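Local structure of thiamine-monophosphate kinase (Stenotrophomonas maltophilia, 6XEP) at residues A68-G72 against W106-D112. The protein probably catalyses the ATP-dependent phosphorylation of thiamine monophosphate to thiamine diphosphate, the active form of vitamin B1. Sequence-based numbering, arbitrary orientation. Where two conformers were deposited one is given.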
loop_
_atom_site.group_PDB
_atom_site.type_symbol
_atom_site.label_atom_id
_atom_site.label_comp_id
_atom_site.label_asym_id
_atom_site.label_seq_id
_atom_site.Cartn_x
_atom_site.Cartn_y
_atom_site.Cartn_z
ATOM N N ALA A 68 -17.624 -11.011 1.606
ATOM C CA ALA A 68 -16.722 -10.045 2.241
ATOM C C ALA A 68 -15.681 -10.708 3.147
ATOM O O ALA A 68 -14.498 -10.351 3.114
ATOM C CB ALA A 68 -17.554 -9.028 3.035
ATOM N N PHE A 69 -16.107 -11.648 4.003
ATOM C CA PHE A 69 -15.140 -12.304 4.889
ATOM C C PHE A 69 -14.006 -12.939 4.092
ATOM O O PHE A 69 -12.837 -12.842 4.469
ATOM C CB PHE A 69 -15.851 -13.357 5.747
ATOM C CG PHE A 69 -14.940 -14.116 6.689
ATOM C CD1 PHE A 69 -14.214 -15.204 6.253
ATOM C CD2 PHE A 69 -14.868 -13.765 8.022
ATOM C CE1 PHE A 69 -13.384 -15.894 7.111
ATOM C CE2 PHE A 69 -14.054 -14.452 8.904
ATOM C CZ PHE A 69 -13.309 -15.517 8.446
ATOM N N ASP A 70 -14.335 -13.614 2.999
ATOM C CA ASP A 70 -13.305 -14.309 2.223
ATOM C C ASP A 70 -12.401 -13.335 1.485
ATOM O O ASP A 70 -11.203 -13.599 1.320
ATOM C CB ASP A 70 -13.997 -15.276 1.268
ATOM C CG ASP A 70 -14.885 -16.248 2.015
ATOM O OD1 ASP A 70 -14.434 -16.733 3.077
ATOM O OD2 ASP A 70 -16.032 -16.507 1.576
ATOM N N ILE A 71 -12.954 -12.208 1.036
ATOM C CA ILE A 71 -12.127 -11.168 0.437
ATOM C C ILE A 71 -11.148 -10.619 1.464
ATOM O O ILE A 71 -9.968 -10.403 1.167
ATOM C CB ILE A 71 -13.010 -10.054 -0.156
ATOM C CG1 ILE A 71 -13.872 -10.611 -1.285
ATOM C CG2 ILE A 71 -12.144 -8.938 -0.701
ATOM C CD1 ILE A 71 -14.914 -9.607 -1.773
ATOM N N GLY A 72 -11.624 -10.377 2.690
ATOM C CA GLY A 72 -10.734 -9.889 3.733
ATOM C C GLY A 72 -9.625 -10.868 4.064
ATOM O O GLY A 72 -8.452 -10.486 4.176
ATOM N N TRP A 106 -20.800 -4.650 4.948
ATOM C CA TRP A 106 -19.756 -5.319 4.176
ATOM C C TRP A 106 -18.385 -5.101 4.800
ATOM O O TRP A 106 -17.602 -6.040 4.927
ATOM C CB TRP A 106 -19.776 -4.825 2.728
ATOM C CG TRP A 106 -18.883 -5.605 1.821
ATOM C CD1 TRP A 106 -19.251 -6.631 0.993
ATOM C CD2 TRP A 106 -17.485 -5.399 1.604
ATOM N NE1 TRP A 106 -18.166 -7.081 0.291
ATOM C CE2 TRP A 106 -17.066 -6.350 0.653
ATOM C CE3 TRP A 106 -16.543 -4.510 2.129
ATOM C CZ2 TRP A 106 -15.748 -6.435 0.216
ATOM C CZ3 TRP A 106 -15.224 -4.597 1.692
ATOM C CH2 TRP A 106 -14.840 -5.562 0.760
ATOM N N ILE A 107 -18.089 -3.877 5.225
ATOM C CA ILE A 107 -16.771 -3.601 5.782
ATOM C C ILE A 107 -16.575 -4.359 7.084
ATOM O O ILE A 107 -15.480 -4.849 7.365
ATOM C CB ILE A 107 -16.573 -2.088 5.977
ATOM C CG1 ILE A 107 -16.438 -1.397 4.624
ATOM C CG2 ILE A 107 -15.302 -1.810 6.751
ATOM C CD1 ILE A 107 -16.413 0.124 4.754
ATOM N N GLU A 108 -17.627 -4.467 7.899
ATOM C CA GLU A 108 -17.519 -5.222 9.146
ATOM C C GLU A 108 -17.203 -6.689 8.869
ATOM O O GLU A 108 -16.379 -7.299 9.558
ATOM C CB GLU A 108 -18.816 -5.082 9.944
ATOM C CG GLU A 108 -18.818 -5.777 11.295
ATOM C CD GLU A 108 -19.905 -5.244 12.235
ATOM O OE1 GLU A 108 -21.087 -5.166 11.830
ATOM O OE2 GLU A 108 -19.570 -4.897 13.390
ATOM N N ALA A 109 -17.859 -7.268 7.865
ATOM C CA ALA A 109 -17.621 -8.661 7.500
ATOM C C ALA A 109 -16.246 -8.842 6.880
ATOM O O ALA A 109 -15.570 -9.848 7.121
ATOM C CB ALA A 109 -18.696 -9.132 6.526
ATOM N N PHE A 110 -15.825 -7.889 6.050
ATOM C CA PHE A 110 -14.461 -7.912 5.542
ATOM C C PHE A 110 -13.478 -7.901 6.704
ATOM O O PHE A 110 -12.505 -8.656 6.713
ATOM C CB PHE A 110 -14.239 -6.706 4.623
ATOM C CG PHE A 110 -12.805 -6.495 4.245
ATOM C CD1 PHE A 110 -11.938 -5.808 5.085
ATOM C CD2 PHE A 110 -12.334 -6.950 3.046
ATOM C CE1 PHE A 110 -10.612 -5.620 4.732
ATOM C CE2 PHE A 110 -10.998 -6.771 2.703
ATOM C CZ PHE A 110 -10.150 -6.097 3.545
ATOM N N GLY A 111 -13.744 -7.062 7.709
ATOM C CA GLY A 111 -12.841 -6.991 8.846
ATOM C C GLY A 111 -12.787 -8.302 9.605
ATOM O O GLY A 111 -11.728 -8.710 10.078
ATOM N N ASP A 112 -13.929 -8.983 9.716
ATOM C CA ASP A 112 -13.935 -10.311 10.330
ATOM C C ASP A 112 -12.875 -11.208 9.702
ATOM O O ASP A 112 -12.106 -11.871 10.408
ATOM C CB ASP A 112 -15.311 -10.966 10.179
ATOM C CG ASP A 112 -16.331 -10.449 11.157
ATOM O OD1 ASP A 112 -15.969 -9.716 12.107
ATOM O OD2 ASP A 112 -17.515 -10.793 10.960
#
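Ala68 sets its methyl over one face of the Trp106 indole. Ala68 CB lies 3.5 Å from the centroid of the Trp106 five-membered ring, 13° off its normal, a CH-pi contact. Ala68 CB also touches Ala109 CB at 3.7 Å. At the indole's benzo edge, Ile71 CD1 comes near the ring plane, 3.8 Å from Trp106 CZ2. With CG anti to the backbone N (chi1 170°), the Phe110 ring is carried to Gly72, one turn on from Ala68. Gly72 CA sits over one face of the Phe110 ring, 3.7 Å from its centroid, a second CH-pi contact. With no side chain at Gly72, the backbones come close: the segment axes pass 6.6 Å apart with a crossing angle of -47°. Two CA-H...O contacts join them, Phe110 CA to Ala68 O at 3.4 Å and Phe69 CA to Ala109 O at 3.3 Å. The Phe69 ring crosses the Asp112 side chain at about a right angle, CD2 3.6 Å from Asp112 CB. Asp112 also forms a salt bridge with Arg19. Leu137 of strand 136-145 touches Ile71, Trp106 and Phe110. Ala68 and Gly72 form a small-xxx-small (GxxxG-like) helix-packing motif. It pairs helix 68-85 with helix 104-120 on the mixed sheet of the PurM-like N-terminal domain.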